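Local coordinates for protein 3-methyladenine DNA glycosylase (Helicobacter pylori, PDB 1PU6) that excises 3-methyladenine from alkylated DNA, as a helix-hairpin-helix glycosylase acting in base excision repair, at residues G36-Q41 with K95-L100; D3-L8 with N183-L188. All blocks are in the same frame, centred on the assembly; numbering follows the deposited sequence.

Contact 1 of 2, residues G36-Q41 with K95-L100; sequences GAVLTQ and KRLIDL
Residues 36-41, at the C-terminal part of helix 31-39, lie against helix 90-108, with the CA atoms of Val-38 and Leu-97 closest across the pair at 7.4 Å. Val-38 has the largest share of the contact. With CG1 anti to the backbone N, its two methyls touch different side chains of the partner helix, both meeting Leu-97: CG1 lies 3.6 Å from CD2 of Leu-97 and also against CD of Arg-96, while CG2 reaches CD2 of Leu-100 at 4.0 Å. Leu-39 crosses Leu-97 at about a right angle, CD2 to CD1.

Above this apolar layer the contact turns polar. Arg-96, bent at chi3 (-51°), brings NH1 to 3.2 Å from NE2 of Gln-41, two donors that do not bond each other. Each has its own acceptor: NE2 donates to Gly-128 O, and Arg-96 NH1 donates at 3.0 Å to a water that in turn donates to Val-38 O and weakly to Gln-41 OE1. The amide, carried on an extended chain, is fixed further by Gly-130 N at OE1. Those glycines belong to the turn between helices 120-124 and 131-141, so the arrangement ties this helix pair to the hairpin of the helix-hairpin-helix motif, the signature of the HhH-GPD glycosylases.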
ATOM      1  N   GLY A  36       5.726   5.214  -1.974  1.00 12.90           N
ATOM      2  CA  GLY A  36       4.471   5.410  -2.669  1.00 13.15           C
ATOM      3  C   GLY A  36       3.254   5.261  -1.783  1.00 12.91           C
ATOM      4  O   GLY A  36       2.250   5.948  -2.011  1.00 14.49           O
ATOM      5  N   ALA A  37       3.319   4.371  -0.787  1.00 12.40           N
ATOM      6  CA  ALA A  37       2.188   4.181   0.103  1.00 13.16           C
ATOM      7  C   ALA A  37       1.929   5.470   0.877  1.00 13.58           C
ATOM      8  O   ALA A  37       0.763   5.791   1.152  1.00 14.97           O
ATOM      9  CB  ALA A  37       2.468   3.022   1.082  1.00 12.93           C
ATOM     10  N   VAL A  38       2.995   6.193   1.237  1.00 13.80           N
ATOM     11  CA  VAL A  38       2.819   7.454   1.930  1.00 14.67           C
ATOM     12  C   VAL A  38       2.320   8.531   0.967  1.00 14.91           C
ATOM     13  O   VAL A  38       1.373   9.274   1.306  1.00 16.05           O
ATOM     14  CB  VAL A  38       4.158   7.882   2.593  1.00 13.15           C
ATOM     15  CG1 VAL A  38       4.043   9.297   3.173  1.00 15.62           C
ATOM     16  CG2 VAL A  38       4.524   6.830   3.701  1.00 16.31           C
ATOM     17  N   LEU A  39       2.971   8.665  -0.206  1.00 14.52           N
ATOM     18  CA  LEU A  39       2.642   9.734  -1.162  1.00 14.95           C
ATOM     19  C   LEU A  39       1.296   9.623  -1.804  1.00 16.39           C
ATOM     20  O   LEU A  39       0.757  10.660  -2.274  1.00 18.83           O
ATOM     21  CB  LEU A  39       3.699   9.841  -2.252  1.00 14.74           C
ATOM     22  CG  LEU A  39       5.109  10.247  -1.801  1.00 13.93           C
ATOM     23  CD1 LEU A  39       6.055  10.148  -3.034  1.00 17.12           C
ATOM     24  CD2 LEU A  39       5.022  11.677  -1.305  1.00 16.27           C
ATOM     25  N   THR A  40       0.715   8.403  -1.812  1.00 15.36           N
ATOM     26  CA  THR A  40      -0.586   8.283  -2.429  1.00 17.79           C
ATOM     27  C   THR A  40      -1.776   8.784  -1.583  1.00 17.38           C
ATOM     28  O   THR A  40      -2.908   8.869  -2.069  1.00 19.83           O
ATOM     29  CB  THR A  40      -0.771   6.817  -2.943  1.00 18.32           C
ATOM     30  OG1 THR A  40      -1.841   6.786  -3.910  1.00 21.30           O
ATOM     31  CG2 THR A  40      -1.166   5.895  -1.824  1.00 17.19           C
ATOM     32  N   GLN A  41      -1.544   9.089  -0.314  1.00 18.96           N
ATOM     33  CA  GLN A  41      -2.623   9.549   0.556  1.00 18.71           C
ATOM     34  C   GLN A  41      -3.313  10.805   0.007  1.00 19.87           C
ATOM     35  O   GLN A  41      -2.643  11.769  -0.369  1.00 20.28           O
ATOM     36  CB  GLN A  41      -2.079   9.740   1.991  1.00 18.62           C
ATOM     37  CG  GLN A  41      -3.140  10.107   3.073  1.00 17.97           C
ATOM     38  CD  GLN A  41      -2.531  10.074   4.485  1.00 18.62           C
ATOM     39  OE1 GLN A  41      -2.159   9.001   5.015  1.00 18.95           O
ATOM     40  NE2 GLN A  41      -2.412  11.244   5.093  1.00 21.51           N
ATOM     41  N   LYS A  95       7.634  16.545   4.878  1.00 13.11           N
ATOM     42  CA  LYS A  95       7.930  16.412   6.297  1.00 13.85           C
ATOM     43  C   LYS A  95       7.560  14.976   6.843  1.00 14.13           C
ATOM     44  O   LYS A  95       8.291  14.375   7.635  1.00 15.08           O
ATOM     45  CB  LYS A  95       7.171  17.479   7.108  1.00 15.55           C
ATOM     46  CG  LYS A  95       7.371  17.263   8.649  1.00 18.44           C
ATOM     47  CD  LYS A  95       6.993  18.512   9.408  1.00 22.80           C
ATOM     48  CE  LYS A  95       7.008  18.261  10.916  1.00 27.47           C
ATOM     49  NZ  LYS A  95       8.395  17.967  11.472  1.00 28.36           N
ATOM     50  N   ARG A  96       6.429  14.472   6.398  1.00 12.57           N
ATOM     51  CA  ARG A  96       5.977  13.152   6.867  1.00 12.75           C
ATOM     52  C   ARG A  96       7.008  12.061   6.483  1.00 13.02           C
ATOM     53  O   ARG A  96       7.314  11.181   7.306  1.00 13.45           O
ATOM     54  CB  ARG A  96       4.679  12.811   6.161  1.00 13.51           C
ATOM     55  CG  ARG A  96       3.995  11.634   6.717  1.00 15.96           C
ATOM     56  CD  ARG A  96       2.590  11.492   6.047  1.00 19.33           C
ATOM     57  NE  ARG A  96       1.850  12.786   6.115  1.00 21.50           N
ATOM     58  CZ  ARG A  96       0.886  13.142   5.274  1.00 24.64           C
ATOM     59  NH1 ARG A  96       0.534  12.344   4.285  1.00 24.58           N
ATOM     60  NH2 ARG A  96       0.234  14.304   5.446  1.00 26.14           N
ATOM     61  N   LEU A  97       7.523  12.116   5.234  1.00 11.76           N
ATOM     62  CA  LEU A  97       8.587  11.153   4.796  1.00 11.89           C
ATOM     63  C   LEU A  97       9.898  11.275   5.567  1.00 12.14           C
ATOM     64  O   LEU A  97      10.530  10.280   5.940  1.00 11.93           O
ATOM     65  CB  LEU A  97       8.886  11.317   3.287  1.00 12.05           C
ATOM     66  CG  LEU A  97       7.786  10.763   2.413  1.00 13.97           C
ATOM     67  CD1 LEU A  97       8.098  11.153   0.943  1.00 17.81           C
ATOM     68  CD2 LEU A  97       7.578   9.247   2.592  1.00 16.17           C
ATOM     69  N   ILE A  98      10.344  12.522   5.756  1.00 12.12           N
ATOM     70  CA  ILE A  98      11.589  12.763   6.493  1.00 13.41           C
ATOM     71  C   ILE A  98      11.495  12.262   7.936  1.00 13.61           C
ATOM     72  O   ILE A  98      12.406  11.554   8.443  1.00 15.02           O
ATOM     73  CB  ILE A  98      11.954  14.262   6.424  1.00 13.05           C
ATOM     74  CG1 ILE A  98      12.379  14.602   4.994  1.00 14.96           C
ATOM     75  CG2 ILE A  98      13.048  14.604   7.429  1.00 15.64           C
ATOM     76  CD1 ILE A  98      12.439  16.137   4.718  1.00 17.17           C
ATOM     77  N   ASP A  99      10.411  12.617   8.601  1.00 13.90           N
ATOM     78  CA  ASP A  99      10.240  12.188   9.984  1.00 13.25           C
ATOM     79  C   ASP A  99      10.056  10.651  10.121  1.00 14.25           C
ATOM     80  O   ASP A  99      10.627  10.013  11.053  1.00 14.85           O
ATOM     81  CB  ASP A  99       9.096  12.959  10.651  1.00 15.18           C
ATOM     82  CG  ASP A  99       9.454  14.443  10.915  0.50 12.23           C
ATOM     83  OD1 ASP A  99      10.641  14.875  10.705  0.50 14.40           O
ATOM     84  OD2 ASP A  99       8.592  15.262  11.351  0.50 13.88           O
ATOM     85  N   LEU A 100       9.258  10.068   9.230  1.00 12.21           N
ATOM     86  CA  LEU A 100       9.064   8.608   9.261  1.00 11.07           C
ATOM     87  C   LEU A 100      10.441   7.881   9.080  1.00 12.64           C
ATOM     88  O   LEU A 100      10.776   6.928   9.826  1.00 12.27           O
ATOM     89  CB  LEU A 100       8.085   8.199   8.135  1.00 11.64           C
ATOM     90  CG  LEU A 100       8.107   6.684   7.828  1.00 11.94           C
ATOM     91  CD1 LEU A 100       7.607   5.832   9.019  1.00 13.26           C
ATOM     92  CD2 LEU A 100       7.231   6.441   6.574  1.00 13.98           C
TER
HETATM   93  O   HOH W   1       0.662   9.359   4.173  1.00 19.88           O

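Contact 2 of 2, residues D3-L8 with N183-L188; sequences DSFEIL and NSALAL
Helices 4-12 and 182-187 run almost parallel where they meet, their short segments 12° apart in direction and 11.1 Å apart in axis, a wide spacing that side chains must fill. Phe-5 makes the largest contribution. Its CG is anti to the backbone N (chi1 179°), which sends the ring outward across the gap so that its far end meets the other helix at a side-chain CB and a backbone CA: CZ comes to 3.4 Å from CB of Ser-184, a tight approach, and CE2 lies 3.7 Å from CA of Ala-185. So close an approach of the ring tip to the helix is consistent with the small side chains of Ser-184 and Ala-185.

One turn on, Leu-8 has the same anti first torsion, and with chi2 57° its CD2 lies beside CD1 of Leu-188, 3.8 Å away. The two leucines slide past each other in opposite directions. Helix 195-203 closes this side, Leu-198 touching both Leu-8 and Ala-185.

The start of helix 4-12 is secured separately. Asp-3 is its N-cap, with OD1 accepting from N of Glu-6 at 3.0 Å, while Ser-4 OG bonds to Phe-174 O. No hydrogen bond joins the two segments, so their association rests on apolar packing, and the polar bonds described serve the helix end and its attachment to helix 167-179.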
ATOM      1  N   ASP A   3     -19.923 -13.063   1.468  1.00 29.81           N
ATOM      2  CA  ASP A   3     -18.754 -12.814   2.306  1.00 25.41           C
ATOM      3  C   ASP A   3     -17.603 -12.486   1.370  1.00 23.29           C
ATOM      4  O   ASP A   3     -17.774 -12.497   0.139  1.00 22.24           O
ATOM      5  CB  ASP A   3     -18.416 -13.993   3.224  1.00 26.10           C
ATOM      6  CG  ASP A   3     -18.205 -15.300   2.481  0.50 24.53           C
ATOM      7  OD1 ASP A   3     -17.450 -15.308   1.492  0.50 16.15           O
ATOM      8  OD2 ASP A   3     -18.742 -16.383   2.838  0.50 25.63           O
ATOM      9  N   SER A   4     -16.439 -12.187   1.934  1.00 21.33           N
ATOM     10  CA  SER A   4     -15.340 -11.692   1.117  1.00 19.43           C
ATOM     11  C   SER A   4     -14.741 -12.816   0.297  1.00 19.47           C
ATOM     12  O   SER A   4     -14.082 -12.537  -0.694  1.00 18.62           O
ATOM     13  CB  SER A   4     -14.272 -11.018   1.968  1.00 19.19           C
ATOM     14  OG  SER A   4     -13.559 -11.966   2.753  1.00 19.90           O
ATOM     15  N   PHE A   5     -14.941 -14.072   0.716  1.00 18.92           N
ATOM     16  CA  PHE A   5     -14.422 -15.172  -0.096  1.00 19.26           C
ATOM     17  C   PHE A   5     -15.208 -15.292  -1.392  1.00 19.66           C
ATOM     18  O   PHE A   5     -14.631 -15.519  -2.463  1.00 18.91           O
ATOM     19  CB  PHE A   5     -14.419 -16.513   0.681  1.00 19.68           C
ATOM     20  CG  PHE A   5     -13.915 -17.666  -0.132  1.00 23.87           C
ATOM     21  CD1 PHE A   5     -14.730 -18.766  -0.380  1.00 26.91           C
ATOM     22  CD2 PHE A   5     -12.645 -17.624  -0.704  1.00 27.18           C
ATOM     23  CE1 PHE A   5     -14.242 -19.855  -1.182  1.00 29.69           C
ATOM     24  CE2 PHE A   5     -12.173 -18.677  -1.492  1.00 29.15           C
ATOM     25  CZ  PHE A   5     -12.959 -19.779  -1.721  1.00 27.27           C
ATOM     26  N   GLU A   6     -16.520 -15.071  -1.321  1.00 19.99           N
ATOM     27  CA  GLU A   6     -17.332 -14.983  -2.564  1.00 20.13           C
ATOM     28  C   GLU A   6     -16.904 -13.857  -3.521  1.00 20.44           C
ATOM     29  O   GLU A   6     -16.839 -14.077  -4.760  1.00 20.56           O
ATOM     30  CB  GLU A   6     -18.821 -14.938  -2.269  1.00 23.11           C
ATOM     31  CG  GLU A   6     -19.295 -16.115  -1.413  1.00 27.59           C
ATOM     32  CD  GLU A   6     -19.221 -17.447  -2.152  1.00 36.23           C
ATOM     33  OE1 GLU A   6     -18.963 -18.473  -1.480  1.00 38.78           O
ATOM     34  OE2 GLU A   6     -19.414 -17.479  -3.405  1.00 40.87           O
ATOM     35  N   ILE A   7     -16.564 -12.699  -2.944  1.00 17.51           N
ATOM     36  CA  ILE A   7     -16.119 -11.543  -3.716  1.00 17.74           C
ATOM     37  C   ILE A   7     -14.759 -11.880  -4.353  1.00 17.13           C
ATOM     38  O   ILE A   7     -14.555 -11.584  -5.535  1.00 16.99           O
ATOM     39  CB  ILE A   7     -16.027 -10.279  -2.814  1.00 18.18           C
ATOM     40  CG1 ILE A   7     -17.440  -9.871  -2.350  1.00 18.65           C
ATOM     41  CG2 ILE A   7     -15.309  -9.106  -3.538  1.00 17.87           C
ATOM     42  CD1 ILE A   7     -17.455  -8.792  -1.292  1.00 20.98           C
ATOM     43  N   LEU A   8     -13.841 -12.469  -3.565  1.00 16.77           N
ATOM     44  CA  LEU A   8     -12.525 -12.864  -4.094  1.00 16.37           C
ATOM     45  C   LEU A   8     -12.685 -13.797  -5.307  1.00 17.49           C
ATOM     46  O   LEU A   8     -12.066 -13.563  -6.376  1.00 18.23           O
ATOM     47  CB  LEU A   8     -11.657 -13.528  -3.029  1.00 15.18           C
ATOM     48  CG  LEU A   8     -10.296 -14.061  -3.539  1.00 15.53           C
ATOM     49  CD1 LEU A   8      -9.427 -12.958  -4.223  1.00 18.37           C
ATOM     50  CD2 LEU A   8      -9.474 -14.693  -2.381  1.00 18.43           C
ATOM     51  N   ASN A 183      -8.037 -22.640   3.294  1.00 23.34           N
ATOM     52  CA  ASN A 183      -7.610 -23.673   2.360  1.00 23.68           C
ATOM     53  C   ASN A 183      -8.115 -23.388   0.951  1.00 24.97           C
ATOM     54  O   ASN A 183      -7.362 -23.544  -0.046  1.00 23.05           O
ATOM     55  CB  ASN A 183      -8.074 -25.060   2.847  1.00 26.93           C
ATOM     56  CG  ASN A 183      -7.073 -25.700   3.791  1.00 32.83           C
ATOM     57  OD1 ASN A 183      -6.168 -25.024   4.304  1.00 37.64           O
ATOM     58  ND2 ASN A 183      -7.215 -27.007   4.019  1.00 40.42           N
ATOM     59  N   SER A 184      -9.407 -23.032   0.835  1.00 23.28           N
ATOM     60  CA  SER A 184     -10.009 -22.760  -0.483  1.00 23.34           C
ATOM     61  C   SER A 184      -9.400 -21.565  -1.160  1.00 23.18           C
ATOM     62  O   SER A 184      -9.199 -21.540  -2.410  1.00 23.61           O
ATOM     63  CB  SER A 184     -11.519 -22.567  -0.324  1.00 24.58           C
ATOM     64  OG  SER A 184     -12.126 -23.772   0.116  1.00 27.44           O
ATOM     65  N   ALA A 185      -9.131 -20.530  -0.353  1.00 20.08           N
ATOM     66  CA  ALA A 185      -8.591 -19.248  -0.909  1.00 19.99           C
ATOM     67  C   ALA A 185      -7.183 -19.521  -1.462  1.00 18.74           C
ATOM     68  O   ALA A 185      -6.856 -19.133  -2.585  1.00 19.18           O
ATOM     69  CB  ALA A 185      -8.599 -18.183   0.156  1.00 19.31           C
ATOM     70  N   LEU A 186      -6.378 -20.260  -0.698  1.00 18.41           N
ATOM     71  CA  LEU A 186      -5.007 -20.560  -1.140  1.00 19.33           C
ATOM     72  C   LEU A 186      -5.001 -21.493  -2.378  1.00 19.74           C
ATOM     73  O   LEU A 186      -4.112 -21.417  -3.274  1.00 19.93           O
ATOM     74  CB  LEU A 186      -4.202 -21.196   0.005  1.00 18.52           C
ATOM     75  CG  LEU A 186      -3.948 -20.186   1.145  1.00 19.88           C
ATOM     76  CD1 LEU A 186      -3.293 -20.926   2.299  1.00 24.86           C
ATOM     77  CD2 LEU A 186      -3.099 -18.967   0.748  1.00 22.96           C
ATOM     78  N   ALA A 187      -6.042 -22.331  -2.476  1.00 19.76           N
ATOM     79  CA  ALA A 187      -6.150 -23.239  -3.628  1.00 21.00           C
ATOM     80  C   ALA A 187      -6.485 -22.511  -4.947  1.00 21.59           C
ATOM     81  O   ALA A 187      -6.199 -23.055  -6.069  1.00 24.06           O
ATOM     82  CB  ALA A 187      -7.165 -24.347  -3.291  1.00 21.30           C
ATOM     83  N   LEU A 188      -7.034 -21.289  -4.860  1.00 21.36           N
ATOM     84  CA  LEU A 188      -7.231 -20.442  -6.062  1.00 22.45           C
ATOM     85  C   LEU A 188      -5.912 -20.181  -6.805  1.00 22.71           C
ATOM     86  O   LEU A 188      -5.918 -19.883  -8.039  1.00 23.60           O
ATOM     87  CB  LEU A 188      -7.848 -19.066  -5.704  1.00 20.70           C
ATOM     88  CG  LEU A 188      -9.285 -19.037  -5.152  1.00 22.37           C
ATOM     89  CD1 LEU A 188      -9.634 -17.616  -4.807  1.00 22.91           C
ATOM     90  CD2 LEU A 188     -10.261 -19.588  -6.234  1.00 24.16           C
TER

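The two contacts illustrate how an all-helical chain is held together at separate places. They lie on opposite sides of the chain's centre, contact 1 about 12 Å and contact 2 about 21 Å from it; their centres are 32 Å apart and their nearest atoms about 21 Å, so they do not touch. Helices 4-12 and 31-39 are consecutive, yet one turns to the C-terminal part of the chain and the other to helix 90-108. Contact 2 thus joins the N-terminal helix to a helix of the C-terminal third of the chain, while contact 1 joins segments of the intervening chain. Only contact 1 borders the hairpin, the element with which this family typically grips the DNA backbone; contact 2 is packing remote from it.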